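Local coordinates for PKS (Streptomyces albus, PDB 4OQJ), which probably extends polyketide chains as the ketosynthase of an acyltransferase-less type I polyketide synthase in oxazolomycin biosynthesis, at residues A578-T583 / L630-G635. Numbering follows the deposited sequence.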
ATOM      1  N   ALA A 578     -55.427  20.488   8.101  1.00 31.26           N
ATOM      2  CA  ALA A 578     -56.881  20.533   7.942  1.00 33.46           C
ATOM      3  C   ALA A 578     -57.569  19.832   9.116  1.00 37.36           C
ATOM      4  O   ALA A 578     -58.672  20.214   9.530  1.00 39.55           O
ATOM      5  CB  ALA A 578     -57.292  19.899   6.621  1.00 35.13           C
ATOM      6  N   ALA A 579     -56.915  18.800   9.644  1.00 37.67           N
ATOM      7  CA  ALA A 579     -57.417  18.095  10.819  1.00 40.68           C
ATOM      8  C   ALA A 579     -57.511  19.045  12.012  1.00 45.82           C
ATOM      9  O   ALA A 579     -58.536  19.107  12.694  1.00 50.64           O
ATOM     10  CB  ALA A 579     -56.521  16.919  11.145  1.00 37.53           C
ATOM     11  N   GLU A 580     -56.439  19.793  12.244  1.00 42.13           N
ATOM     12  CA  GLU A 580     -56.378  20.740  13.351  1.00 42.05           C
ATOM     13  C   GLU A 580     -57.425  21.841  13.225  1.00 45.09           C
ATOM     14  O   GLU A 580     -57.982  22.291  14.219  1.00 48.48           O
ATOM     15  CB  GLU A 580     -54.984  21.376  13.427  1.00 44.78           C
ATOM     16  CG  GLU A 580     -53.842  20.390  13.609  1.00 57.14           C
ATOM     17  CD  GLU A 580     -53.684  19.915  15.038  1.00 70.06           C
ATOM     18  OE1 GLU A 580     -54.508  20.298  15.898  1.00 70.52           O
ATOM     19  OE2 GLU A 580     -52.726  19.155  15.295  1.00 77.81           O
ATOM     20  N   LEU A 581     -57.674  22.287  11.998  1.00 46.44           N
ATOM     21  CA  LEU A 581     -58.592  23.397  11.766  1.00 45.02           C
ATOM     22  C   LEU A 581     -60.044  22.952  11.821  1.00 40.79           C
ATOM     23  O   LEU A 581     -60.943  23.785  11.880  1.00 39.69           O
ATOM     24  CB  LEU A 581     -58.320  24.051  10.410  1.00 43.48           C
ATOM     25  CG  LEU A 581     -56.960  24.717  10.205  1.00 42.64           C
ATOM     26  CD1 LEU A 581     -56.927  25.399   8.845  1.00 41.32           C
ATOM     27  CD2 LEU A 581     -56.633  25.702  11.322  1.00 42.91           C
ATOM     28  N   GLY A 582     -60.263  21.643  11.768  1.00 44.53           N
ATOM     29  CA  GLY A 582     -61.605  21.090  11.803  1.00 53.02           C
ATOM     30  C   GLY A 582     -62.346  21.133  10.477  1.00 52.22           C
ATOM     31  O   GLY A 582     -63.566  20.998  10.456  1.00 51.82           O
ATOM     32  N   THR A 583     -61.621  21.304   9.373  1.00 45.25           N
ATOM     33  CA  THR A 583     -62.242  21.398   8.050  1.00 39.47           C
ATOM     34  C   THR A 583     -61.698  20.320   7.106  1.00 36.93           C
ATOM     35  O   THR A 583     -60.508  20.013   7.133  1.00 36.97           O
ATOM     36  CB  THR A 583     -62.006  22.783   7.425  1.00 40.78           C
ATOM     37  OG1 THR A 583     -62.336  23.797   8.380  1.00 41.27           O
ATOM     38  CG2 THR A 583     -62.856  22.965   6.175  1.00 44.18           C
ATOM     39  N   LEU A 630     -53.785  29.821  15.330  1.00 40.69           N
ATOM     40  CA  LEU A 630     -52.927  30.522  16.282  1.00 40.40           C
ATOM     41  C   LEU A 630     -52.064  29.526  17.051  1.00 42.13           C
ATOM     42  O   LEU A 630     -50.872  29.762  17.262  1.00 46.60           O
ATOM     43  CB  LEU A 630     -53.761  31.374  17.248  1.00 44.05           C
ATOM     44  CG  LEU A 630     -54.472  32.591  16.651  1.00 48.76           C
ATOM     45  CD1 LEU A 630     -55.353  33.263  17.709  1.00 53.97           C
ATOM     46  CD2 LEU A 630     -53.487  33.603  16.058  1.00 45.28           C
ATOM     47  N   ARG A 631     -52.655  28.401  17.447  1.00 39.50           N
ATOM     48  CA  ARG A 631     -51.907  27.369  18.162  1.00 40.47           C
ATOM     49  C   ARG A 631     -50.816  26.782  17.270  1.00 42.09           C
ATOM     50  O   ARG A 631     -49.684  26.584  17.708  1.00 42.15           O
ATOM     51  CB  ARG A 631     -52.837  26.255  18.649  1.00 36.56           C
ATOM     52  N   LEU A 632     -51.162  26.500  16.020  1.00 41.18           N
ATOM     53  CA  LEU A 632     -50.212  25.921  15.087  1.00 38.26           C
ATOM     54  C   LEU A 632     -49.031  26.858  14.889  1.00 33.76           C
ATOM     55  O   LEU A 632     -47.889  26.409  14.803  1.00 38.38           O
ATOM     56  CB  LEU A 632     -50.885  25.622  13.746  1.00 40.49           C
ATOM     57  CG  LEU A 632     -51.758  24.368  13.705  1.00 41.06           C
ATOM     58  CD1 LEU A 632     -52.503  24.271  12.380  1.00 42.08           C
ATOM     59  CD2 LEU A 632     -50.924  23.113  13.934  1.00 43.29           C
ATOM     60  N   LEU A 633     -49.308  28.159  14.819  1.00 33.07           N
ATOM     61  CA  LEU A 633     -48.253  29.150  14.670  1.00 34.60           C
ATOM     62  C   LEU A 633     -47.378  29.181  15.915  1.00 46.41           C
ATOM     63  O   LEU A 633     -46.162  29.350  15.819  1.00 40.63           O
ATOM     64  CB  LEU A 633     -48.834  30.534  14.396  1.00 35.66           C
ATOM     65  CG  LEU A 633     -49.323  30.795  12.969  1.00 34.50           C
ATOM     66  CD1 LEU A 633     -49.914  32.182  12.874  1.00 35.10           C
ATOM     67  CD2 LEU A 633     -48.202  30.634  11.937  1.00 29.24           C
ATOM     68  N   ASP A 634     -47.999  29.017  17.081  1.00 54.03           N
ATOM     69  CA  ASP A 634     -47.263  28.955  18.341  1.00 53.81           C
ATOM     70  C   ASP A 634     -46.365  27.726  18.391  1.00 50.12           C
ATOM     71  O   ASP A 634     -45.215  27.807  18.813  1.00 53.41           O
ATOM     72  CB  ASP A 634     -48.227  28.944  19.530  1.00 61.09           C
ATOM     73  CG  ASP A 634     -48.671  30.334  19.934  1.00 74.81           C
ATOM     74  OD1 ASP A 634     -47.807  31.137  20.346  1.00 77.96           O
ATOM     75  OD2 ASP A 634     -49.885  30.622  19.858  1.00 85.15           O
ATOM     76  N   GLY A 635     -46.905  26.593  17.948  1.00 43.92           N
ATOM     77  CA  GLY A 635     -46.187  25.334  17.949  1.00 38.63           C
ATOM     78  C   GLY A 635     -44.891  25.350  17.161  1.00 42.77           C
ATOM     79  O   GLY A 635     -43.902  24.766  17.594  1.00 54.64           O
TER
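Leu632 and Glu580 both set CG anti to their own carbonyl carbon (chi1 -77° and -59°), which carries the leucine fork across to the glutamate's aliphatic stem. The two branches divide the work: Leu632 CD1 reaches Glu580 CB at 4.0 Å, and Leu632 CD2 comes equally near Glu580 CG. The bend at chi2 of Glu580 (-79°) turns the carboxylate off the leucine, leaving CB and CG to meet it. Leu581 adds a looser apolar touch, its CD2 lying 4.5 Å from Leu632 CD1. No hydrogen bond joins the segments, and Glu580 CA and Leu632 CA lie 8.2 Å apart. The case illustrates how a charged residue can lend its hydrocarbon part to helix packing while its polar end stays at the surface. Gly582 takes up positive phi in a Schellman motif that ends the helix, with Thr583 N bonded to Ala578 O (3.1 Å) and Gly582 N to Ala579 O (3.2 Å). In a mostly helical region, this surface contact (104 Å²), centred about 49 Å from the chain's centre, links the C-terminal end of helix 568-581 to helix 627-635; Leu632 also rests on Phe598 and Tyr602 of helix 594-610, and Leu581 on Leu588 of helix 585-590.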